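Local coordinates for disulfide oxidoreductase (Xylella fastidiosa, PDB 2REM), which probably catalyses disulfide bond formation in periplasmic proteins, as a thiol-disulfide oxidoreductase of the DsbA type with a thioredoxin fold, at residues P19-A24 / D57-L62; V30-Y35 / V151-T156; S45-W50 / D174-T179. All blocks are in the same frame, centred on the assembly; numbering follows the deposited sequence.

Contact 1 of 3, residues P19-A24 / D57-L62; sequences PFAPLA and DVRFTL
At the outer strand of the thioredoxin-fold sheet, Arg59 of strand 58-64 reaches out to a loop, residues 19-24, that connects strands 11-13 and 27-33. The polar part of the contact is a guanidinium set among three consecutive backbone carbonyls. The one bond of the four that is not weak runs from Arg59 NH1 to Pro22 O, at 2.9 Å with 134° at the hydrogen; this acceptor lies 24° out of the guanidinium plane. Three weak bonds accompany it: Arg59 NH2 comes 2.8 Å from Ala21 O and also approaches Pro22 O, while NH1 reaches Leu23 O. Pro22 O is thus shared by both terminal nitrogens. The Arg59 chain starts extended and bends at chi3 (69°), which swings NE out of the extended line of the chain. Ala21 CB lies over one face of the group, 3.7 Å from Arg59 NH2. Glu28 forms a salt bridge with the same NH2 and accepts the backbone N-H groups of Phe20 and Ala21, so one carboxylate holds both loop and arginine. Further along, Phe20 and Thr61 cross at about a right angle, with Phe20 CD1 4.1 Å from Thr61 CG2.

Contact 2 of 3, residues V30-Y35 / V151-T156; sequences VEIFGY and VRPVGT
Ile32, on strand 27-33, makes most of this contact, sending its two branches to different parts of the 151-156 segment. The longer branch has CG1 beside the backbone N (chi1 -56°) and CD1 extended from it, and it meets Val151 tip to tip, with Ile32 CD1 3.9 Å from Val151 CG1. The same methyl lies 4.1 Å from Pro153 CG, whose ring crosses the isoleucine side chain at about a right angle. Between these two partners the chain leaves helix 135-151 at Arg152, where phi turns positive (63°), and Val151 and Pro153, on either side of it in sequence, both touch that methyl. The shorter branch goes to Thr156: Ile32 CG2 is 4.2 Å from Thr156 CG2, and that threonine methyl is closer still to the backbone, 3.7 Å from Ile32 O.

Phe33 follows with its side chain directed away from the second segment, so Thr156 meets its backbone instead, Thr156 CG2 lying 4.1 Å from Phe33 CA. The Phe33 ring packs edge-to-face with those of His91 and Tyr78. Thr156 immediately precedes Pro157, consistent with the cis-proline loop that faces the CxxC motif in thioredoxin-fold oxidoreductases; the Thr156 side chain touches both Cys37 and Cys40, the pair predicted to be redox-active, which form no disulfide in this structure. Phe33 also touches Cys40, so strand end and loop converge on the same cysteine.

At Gly34, where the strand has ended, the backbone N is 4.3 Å from Thr156 OG1; no hydrogen bond links the two segments. Just beyond the loop, Thr158 of the antiparallel strand 158-161 pairs with the Ile32 backbone.

Contact 3 of 3, residues S45-W50 / D174-T179; sequences SKLQAW and DTLRIT
One face of the Trp50 indole is covered by Leu176: its CD2 lies 3.9 Å from the centroid of the five-membered ring and 13° off the ring normal, a CH-pi contact over the pyrrole part. At the far end of the indole, Thr179 CG2 approaches obliquely, 3.5 Å from Trp50 CZ2, and the indole NE1 donates to Asp180 OD1 one residue further on. The other leucine methyl touches the start of the tryptophan side chain, Leu176 CD1 lying 3.6 Å from Trp50 CB.

The two segments belong to helices 38-52 and 172-190, which pack side by side on one face of the thioredoxin-fold sheet, Trp50 and Thr179 both touching Val29. The axes of the two short segments run nearly parallel, 24° apart and 11.2 Å at closest approach, a spacing bridged by the large side chains. Leu176 reaches across to the first helix again, its CD2 4.1 Å from Leu47 CD1, the two side chains crossing at about a right angle, and its CD1 3.8 Å from Lys46 O. Thr179 OG1 donates to Thr175 O at 2.7 Å, while the Thr179 N-H reaches that oxygen from the opposite face of the carbonyl plane.

How the contacts relate
The centres of the three contacts lie 14 to 16 Å apart, and all three meet at one sheet. Contacts 1 and 2 sit on the adjacent parallel strands 58-64 and 27-33, where Thr61 O lies 3.0 Å from Glu31 N, a probable hydrogen bond. Contact 3 packs against these strands through helix 38-52: Phe60 CZ approaches Leu47 CG, and Glu31 also touches Leu47. Along the chain the first segments come in the order 1, 2, 3, and the second segments repeat it, so the contacts interlock. Most of the helical region between 57-62 and 151-156 corresponds to the helical insertion characteristic of DsbA, and contact 2 rejoins the chain beyond it to strand 27-33 beside Cys37 and Cys40.

Contact 1 of 3, residues P19-A24 / D57-L62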
loop_
_atom_site.group_PDB
_atom_site.type_symbol
_atom_site.label_atom_id
_atom_site.label_comp_id
_atom_site.label_asym_id
_atom_site.label_seq_id
_atom_site.Cartn_x
_atom_site.Cartn_y
_atom_site.Cartn_z
ATOM N N PRO A 19 -4.284 9.073 10.610
ATOM C CA PRO A 19 -3.486 7.941 10.138
ATOM C C PRO A 19 -4.409 6.789 9.833
ATOM O O PRO A 19 -5.558 6.745 10.327
ATOM C CB PRO A 19 -2.615 7.591 11.348
ATOM C CG PRO A 19 -3.376 8.150 12.536
ATOM C CD PRO A 19 -3.979 9.414 12.011
ATOM N N PHE A 20 -3.914 5.878 9.013
ATOM C CA PHE A 20 -4.660 4.673 8.681
ATOM C C PHE A 20 -5.078 3.847 9.915
ATOM O O PHE A 20 -6.189 3.289 9.977
ATOM C CB PHE A 20 -3.835 3.819 7.747
ATOM C CG PHE A 20 -4.594 2.650 7.215
ATOM C CD1 PHE A 20 -4.218 1.363 7.554
ATOM C CD2 PHE A 20 -5.704 2.849 6.388
ATOM C CE1 PHE A 20 -4.906 0.285 7.065
ATOM C CE2 PHE A 20 -6.398 1.770 5.888
ATOM C CZ PHE A 20 -6.004 0.487 6.239
ATOM N N ALA A 21 -4.175 3.770 10.881
ATOM C CA ALA A 21 -4.454 3.175 12.191
ATOM C C ALA A 21 -3.918 4.118 13.278
ATOM O O ALA A 21 -3.000 4.891 12.995
ATOM C CB ALA A 21 -3.790 1.845 12.274
ATOM N N PRO A 22 -4.480 4.065 14.516
ATOM C CA PRO A 22 -3.921 4.933 15.568
ATOM C C PRO A 22 -2.393 4.804 15.667
ATOM O O PRO A 22 -1.847 3.705 15.500
ATOM C CB PRO A 22 -4.601 4.435 16.837
ATOM C CG PRO A 22 -5.931 3.905 16.358
ATOM C CD PRO A 22 -5.616 3.261 15.018
ATOM N N LEU A 23 -1.718 5.925 15.892
ATOM C CA LEU A 23 -0.254 5.942 15.873
ATOM C C LEU A 23 0.352 5.158 17.040
ATOM O O LEU A 23 1.274 4.372 16.841
ATOM C CB LEU A 23 0.277 7.374 15.833
ATOM C CG LEU A 23 -0.095 8.092 14.543
ATOM C CD1 LEU A 23 0.441 9.501 14.533
ATOM C CD2 LEU A 23 0.387 7.302 13.345
ATOM N N ALA A 24 -0.178 5.370 18.242
ATOM C CA ALA A 24 0.293 4.672 19.446
ATOM C C ALA A 24 1.822 4.776 19.609
ATOM O O ALA A 24 2.521 3.750 19.688
ATOM C CB ALA A 24 -0.144 3.217 19.402
ATOM N N ASP A 57 10.138 2.965 15.691
ATOM C CA ASP A 57 8.989 3.859 15.793
ATOM C C ASP A 57 8.262 4.072 14.453
ATOM O O ASP A 57 7.206 4.696 14.413
ATOM C CB ASP A 57 9.383 5.191 16.436
ATOM C CG ASP A 57 10.403 5.967 15.628
ATOM O OD1 ASP A 57 10.929 5.426 14.637
ATOM O OD2 ASP A 57 10.691 7.127 15.997
ATOM N N VAL A 58 8.834 3.575 13.360
ATOM C CA VAL A 58 8.125 3.590 12.063
ATOM C C VAL A 58 7.215 2.366 11.898
ATOM O O VAL A 58 7.660 1.216 12.029
ATOM C CB VAL A 58 9.081 3.757 10.828
ATOM C CG1 VAL A 58 8.285 3.720 9.500
ATOM C CG2 VAL A 58 9.850 5.063 10.910
ATOM N N ARG A 59 5.932 2.619 11.649
ATOM C CA ARG A 59 5.021 1.570 11.243
ATOM C C ARG A 59 4.775 1.733 9.747
ATOM O O ARG A 59 4.097 2.657 9.314
ATOM C CB ARG A 59 3.707 1.612 12.027
ATOM C CG ARG A 59 2.751 0.474 11.680
ATOM C CD ARG A 59 1.515 0.492 12.561
ATOM N NE ARG A 59 0.676 1.650 12.255
ATOM C CZ ARG A 59 0.191 2.502 13.151
ATOM N NH1 ARG A 59 0.424 2.329 14.450
ATOM N NH2 ARG A 59 -0.570 3.523 12.731
ATOM N N PHE A 60 5.350 0.832 8.967
ATOM C CA PHE A 60 5.206 0.890 7.520
ATOM C C PHE A 60 4.074 -0.032 7.090
ATOM O O PHE A 60 4.080 -1.228 7.394
ATOM C CB PHE A 60 6.531 0.524 6.850
ATOM C CG PHE A 60 6.416 0.298 5.378
ATOM C CD1 PHE A 60 5.880 1.262 4.554
ATOM C CD2 PHE A 60 6.856 -0.901 4.820
ATOM C CE1 PHE A 60 5.748 1.039 3.189
ATOM C CE2 PHE A 60 6.743 -1.131 3.444
ATOM C CZ PHE A 60 6.184 -0.159 2.640
ATOM N N THR A 61 3.101 0.532 6.399
ATOM C CA THR A 61 1.866 -0.176 6.124
ATOM C C THR A 61 1.534 -0.037 4.661
ATOM O O THR A 61 1.620 1.052 4.102
ATOM C CB THR A 61 0.727 0.381 6.984
ATOM O OG1 THR A 61 1.078 0.196 8.352
ATOM C CG2 THR A 61 -0.603 -0.327 6.683
ATOM N N LEU A 62 1.180 -1.149 4.035
ATOM C CA LEU A 62 0.644 -1.116 2.681
ATOM C C LEU A 62 -0.841 -0.947 2.729
ATOM O O LEU A 62 -1.533 -1.629 3.512
ATOM C CB LEU A 62 0.978 -2.421 1.931
ATOM C CG LEU A 62 2.457 -2.729 1.772
ATOM C CD1 LEU A 62 2.594 -3.997 0.974
ATOM C CD2 LEU A 62 3.223 -1.583 1.103
#

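Contact 2 of 3, residues V30-Y35 / V151-T156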
loop_
_atom_site.group_PDB
_atom_site.type_symbol
_atom_site.label_atom_id
_atom_site.label_comp_id
_atom_site.label_asym_id
_atom_site.label_seq_id
_atom_site.Cartn_x
_atom_site.Cartn_y
_atom_site.Cartn_z
ATOM N N VAL A 30 2.398 5.005 5.213
ATOM C CA VAL A 30 1.589 4.191 4.331
ATOM C C VAL A 30 2.051 4.365 2.899
ATOM O O VAL A 30 2.362 5.479 2.458
ATOM C CB VAL A 30 0.066 4.529 4.476
ATOM C CG1 VAL A 30 -0.756 3.956 3.276
ATOM C CG2 VAL A 30 -0.454 4.019 5.800
ATOM N N GLU A 31 2.141 3.244 2.183
ATOM C CA GLU A 31 2.171 3.276 0.717
ATOM C C GLU A 31 0.829 2.804 0.195
ATOM O O GLU A 31 0.441 1.650 0.428
ATOM C CB GLU A 31 3.225 2.340 0.134
ATOM C CG GLU A 31 3.355 2.522 -1.400
ATOM C CD GLU A 31 3.807 1.266 -2.149
ATOM O OE1 GLU A 31 3.682 0.148 -1.612
ATOM O OE2 GLU A 31 4.279 1.406 -3.296
ATOM N N ILE A 32 0.137 3.694 -0.500
ATOM C CA ILE A 32 -1.045 3.342 -1.274
ATOM C C ILE A 32 -0.494 2.826 -2.588
ATOM O O ILE A 32 0.271 3.516 -3.278
ATOM C CB ILE A 32 -1.996 4.537 -1.491
ATOM C CG1 ILE A 32 -2.399 5.150 -0.137
ATOM C CG2 ILE A 32 -3.214 4.126 -2.370
ATOM C CD1 ILE A 32 -3.289 6.390 -0.245
ATOM N N PHE A 33 -0.808 1.564 -2.887
ATOM C CA PHE A 33 -0.267 0.910 -4.066
ATOM C C PHE A 33 -1.415 0.147 -4.737
ATOM O O PHE A 33 -2.460 -0.123 -4.121
ATOM C CB PHE A 33 0.810 -0.115 -3.651
ATOM C CG PHE A 33 0.210 -1.400 -3.132
ATOM C CD1 PHE A 33 0.054 -2.509 -3.973
ATOM C CD2 PHE A 33 -0.262 -1.474 -1.835
ATOM C CE1 PHE A 33 -0.563 -3.648 -3.515
ATOM C CE2 PHE A 33 -0.862 -2.625 -1.372
ATOM C CZ PHE A 33 -1.012 -3.702 -2.207
ATOM N N GLY A 34 -1.215 -0.197 -5.989
ATOM C CA GLY A 34 -2.037 -1.210 -6.639
ATOM C C GLY A 34 -1.124 -2.224 -7.311
ATOM O O GLY A 34 -0.100 -1.864 -7.902
ATOM N N TYR A 35 -1.491 -3.498 -7.234
ATOM C CA TYR A 35 -0.815 -4.555 -7.981
ATOM C C TYR A 35 -0.823 -4.310 -9.489
ATOM O O TYR A 35 0.115 -4.694 -10.197
ATOM C CB TYR A 35 -1.463 -5.907 -7.656
ATOM C CG TYR A 35 -1.005 -6.523 -6.346
ATOM C CD1 TYR A 35 0.359 -6.645 -6.049
ATOM C CD2 TYR A 35 -1.926 -7.026 -5.435
ATOM C CE1 TYR A 35 0.780 -7.210 -4.872
ATOM C CE2 TYR A 35 -1.506 -7.622 -4.246
ATOM C CZ TYR A 35 -0.147 -7.698 -3.981
ATOM O OH TYR A 35 0.297 -8.274 -2.840
ATOM N N VAL A 151 -7.278 10.739 1.896
ATOM C CA VAL A 151 -5.936 11.100 1.452
ATOM C C VAL A 151 -5.956 11.852 0.121
ATOM O O VAL A 151 -5.240 12.852 -0.054
ATOM C CB VAL A 151 -5.027 9.865 1.380
ATOM C CG1 VAL A 151 -3.755 10.153 0.572
ATOM C CG2 VAL A 151 -4.694 9.398 2.783
ATOM N N ARG A 152 -6.794 11.376 -0.793
ATOM C CA ARG A 152 -6.969 11.961 -2.142
ATOM C C ARG A 152 -5.684 11.886 -2.963
ATOM O O ARG A 152 -5.163 12.905 -3.444
ATOM C CB ARG A 152 -7.506 13.389 -2.081
ATOM C CG ARG A 152 -8.862 13.508 -1.408
ATOM C CD ARG A 152 -9.998 13.234 -2.385
ATOM N NE ARG A 152 -10.110 14.361 -3.309
ATOM C CZ ARG A 152 -10.771 15.492 -3.063
ATOM N NH1 ARG A 152 -10.770 16.448 -3.980
ATOM N NH2 ARG A 152 -11.460 15.675 -1.927
ATOM N N PRO A 153 -5.172 10.666 -3.131
ATOM C CA PRO A 153 -3.963 10.506 -3.900
ATOM C C PRO A 153 -4.298 10.746 -5.362
ATOM O O PRO A 153 -5.452 10.607 -5.755
ATOM C CB PRO A 153 -3.605 9.029 -3.672
ATOM C CG PRO A 153 -4.964 8.346 -3.492
ATOM C CD PRO A 153 -5.699 9.371 -2.637
ATOM N N VAL A 154 -3.306 11.162 -6.130
ATOM C CA VAL A 154 -3.388 11.155 -7.580
ATOM C C VAL A 154 -2.375 10.073 -7.980
ATOM O O VAL A 154 -1.149 10.311 -8.023
ATOM C CB VAL A 154 -3.036 12.544 -8.172
ATOM C CG1 VAL A 154 -2.817 12.485 -9.679
ATOM C CG2 VAL A 154 -4.133 13.533 -7.864
ATOM N N GLY A 155 -2.887 8.875 -8.215
ATOM C CA GLY A 155 -2.058 7.795 -8.700
ATOM C C GLY A 155 -1.271 7.119 -7.598
ATOM O O GLY A 155 -1.378 7.460 -6.402
ATOM N N THR A 156 -0.472 6.146 -8.017
ATOM C CA THR A 156 0.262 5.298 -7.113
ATOM C C THR A 156 1.644 5.091 -7.739
ATOM O O THR A 156 1.802 5.254 -8.942
ATOM C CB THR A 156 -0.447 3.917 -6.987
ATOM O OG1 THR A 156 -0.645 3.374 -8.302
ATOM C CG2 THR A 156 -1.791 4.050 -6.277
#

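Contact 3 of 3, residues S45-W50 / D174-T179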
loop_
_atom_site.group_PDB
_atom_site.type_symbol
_atom_site.label_atom_id
_atom_site.label_comp_id
_atom_site.label_asym_id
_atom_site.label_seq_id
_atom_site.Cartn_x
_atom_site.Cartn_y
_atom_site.Cartn_z
ATOM N N SER A 45 10.690 -2.998 -4.571
ATOM C CA SER A 45 11.959 -3.459 -4.009
ATOM C C SER A 45 12.670 -2.338 -3.272
ATOM O O SER A 45 13.197 -2.572 -2.186
ATOM C CB SER A 45 12.864 -4.059 -5.080
ATOM O OG SER A 45 13.371 -3.027 -5.899
ATOM N N LYS A 46 12.690 -1.137 -3.864
ATOM C CA LYS A 46 13.306 0.037 -3.223
ATOM C C LYS A 46 12.538 0.369 -1.938
ATOM O O LYS A 46 13.143 0.682 -0.908
ATOM C CB LYS A 46 13.368 1.276 -4.153
ATOM C CG LYS A 46 14.625 1.391 -5.006
ATOM C CD LYS A 46 14.662 2.689 -5.851
ATOM C CE LYS A 46 15.898 2.763 -6.757
ATOM N NZ LYS A 46 15.770 1.935 -8.003
ATOM N N LEU A 47 11.210 0.270 -2.011
ATOM C CA LEU A 47 10.361 0.602 -0.883
ATOM C C LEU A 47 10.530 -0.412 0.249
ATOM O O LEU A 47 10.598 -0.043 1.419
ATOM C CB LEU A 47 8.899 0.654 -1.319
ATOM C CG LEU A 47 7.884 0.968 -0.206
ATOM C CD1 LEU A 47 8.122 2.314 0.481
ATOM C CD2 LEU A 47 6.524 0.935 -0.798
ATOM N N GLN A 48 10.602 -1.689 -0.100
ATOM C CA GLN A 48 10.745 -2.703 0.932
ATOM C C GLN A 48 12.079 -2.565 1.620
ATOM O O GLN A 48 12.163 -2.689 2.841
ATOM C CB GLN A 48 10.505 -4.122 0.395
ATOM C CG GLN A 48 9.060 -4.363 -0.134
ATOM C CD GLN A 48 7.926 -4.330 0.920
ATOM O OE1 GLN A 48 6.781 -4.031 0.579
ATOM N NE2 GLN A 48 8.233 -4.653 2.173
ATOM N N ALA A 49 13.126 -2.261 0.850
ATOM C CA ALA A 49 14.441 -2.069 1.432
ATOM C C ALA A 49 14.416 -0.897 2.411
ATOM O O ALA A 49 14.970 -0.981 3.522
ATOM C CB ALA A 49 15.487 -1.839 0.341
ATOM N N TRP A 50 13.793 0.191 1.974
ATOM C CA TRP A 50 13.605 1.374 2.799
ATOM C C TRP A 50 12.850 0.999 4.085
ATOM O O TRP A 50 13.259 1.356 5.175
ATOM C CB TRP A 50 12.850 2.448 2.005
ATOM C CG TRP A 50 12.521 3.666 2.813
ATOM C CD1 TRP A 50 13.251 4.814 2.911
ATOM C CD2 TRP A 50 11.379 3.844 3.642
ATOM N NE1 TRP A 50 12.616 5.706 3.742
ATOM C CE2 TRP A 50 11.466 5.132 4.205
ATOM C CE3 TRP A 50 10.276 3.035 3.960
ATOM C CZ2 TRP A 50 10.503 5.622 5.090
ATOM C CZ3 TRP A 50 9.325 3.524 4.825
ATOM C CH2 TRP A 50 9.453 4.807 5.387
ATOM N N ASP A 174 13.512 10.334 -4.757
ATOM C CA ASP A 174 12.996 11.597 -4.233
ATOM C C ASP A 174 11.844 11.309 -3.277
ATOM O O ASP A 174 11.717 11.898 -2.204
ATOM C CB ASP A 174 12.549 12.474 -5.404
ATOM C CG ASP A 174 12.105 13.856 -4.980
ATOM O OD1 ASP A 174 11.064 14.324 -5.522
ATOM O OD2 ASP A 174 12.790 14.495 -4.126
ATOM N N THR A 175 10.975 10.403 -3.691
ATOM C CA THR A 175 9.845 10.033 -2.858
ATOM C C THR A 175 10.303 9.560 -1.480
ATOM O O THR A 175 9.734 9.977 -0.458
ATOM C CB THR A 175 8.985 8.975 -3.553
ATOM O OG1 THR A 175 8.331 9.615 -4.635
ATOM C CG2 THR A 175 7.912 8.443 -2.619
ATOM N N LEU A 176 11.341 8.725 -1.459
ATOM C CA LEU A 176 11.867 8.167 -0.212
ATOM C C LEU A 176 12.617 9.216 0.608
ATOM O O LEU A 176 12.517 9.221 1.837
ATOM C CB LEU A 176 12.726 6.934 -0.484
ATOM C CG LEU A 176 11.899 5.696 -0.918
ATOM C CD1 LEU A 176 12.781 4.453 -1.041
ATOM C CD2 LEU A 176 10.707 5.419 0.004
ATOM N N ARG A 177 13.318 10.117 -0.077
ATOM C CA ARG A 177 14.024 11.215 0.577
ATOM C C ARG A 177 13.023 12.150 1.246
ATOM O O ARG A 177 13.246 12.611 2.355
ATOM C CB ARG A 177 14.862 12.011 -0.415
ATOM C CG ARG A 177 16.146 11.307 -0.880
ATOM C CD ARG A 177 16.959 12.253 -1.772
ATOM N NE ARG A 177 17.300 11.628 -3.051
ATOM C CZ ARG A 177 16.803 12.004 -4.231
ATOM N NH1 ARG A 177 15.957 13.027 -4.307
ATOM N NH2 ARG A 177 17.167 11.378 -5.344
ATOM N N ILE A 178 11.911 12.421 0.574
ATOM C CA ILE A 178 10.906 13.331 1.132
ATOM C C ILE A 178 10.251 12.631 2.318
ATOM O O ILE A 178 9.955 13.258 3.342
ATOM C CB ILE A 178 9.836 13.724 0.074
ATOM C CG1 ILE A 178 10.452 14.537 -1.069
ATOM C CG2 ILE A 178 8.617 14.450 0.714
ATOM C CD1 ILE A 178 9.594 14.448 -2.340
ATOM N N THR A 179 10.022 11.331 2.170
ATOM C CA THR A 179 9.444 10.534 3.243
ATOM C C THR A 179 10.363 10.584 4.465
ATOM O O THR A 179 9.891 10.802 5.584
ATOM C CB THR A 179 9.228 9.077 2.813
ATOM O OG1 THR A 179 8.393 9.055 1.664
ATOM C CG2 THR A 179 8.570 8.271 3.928
#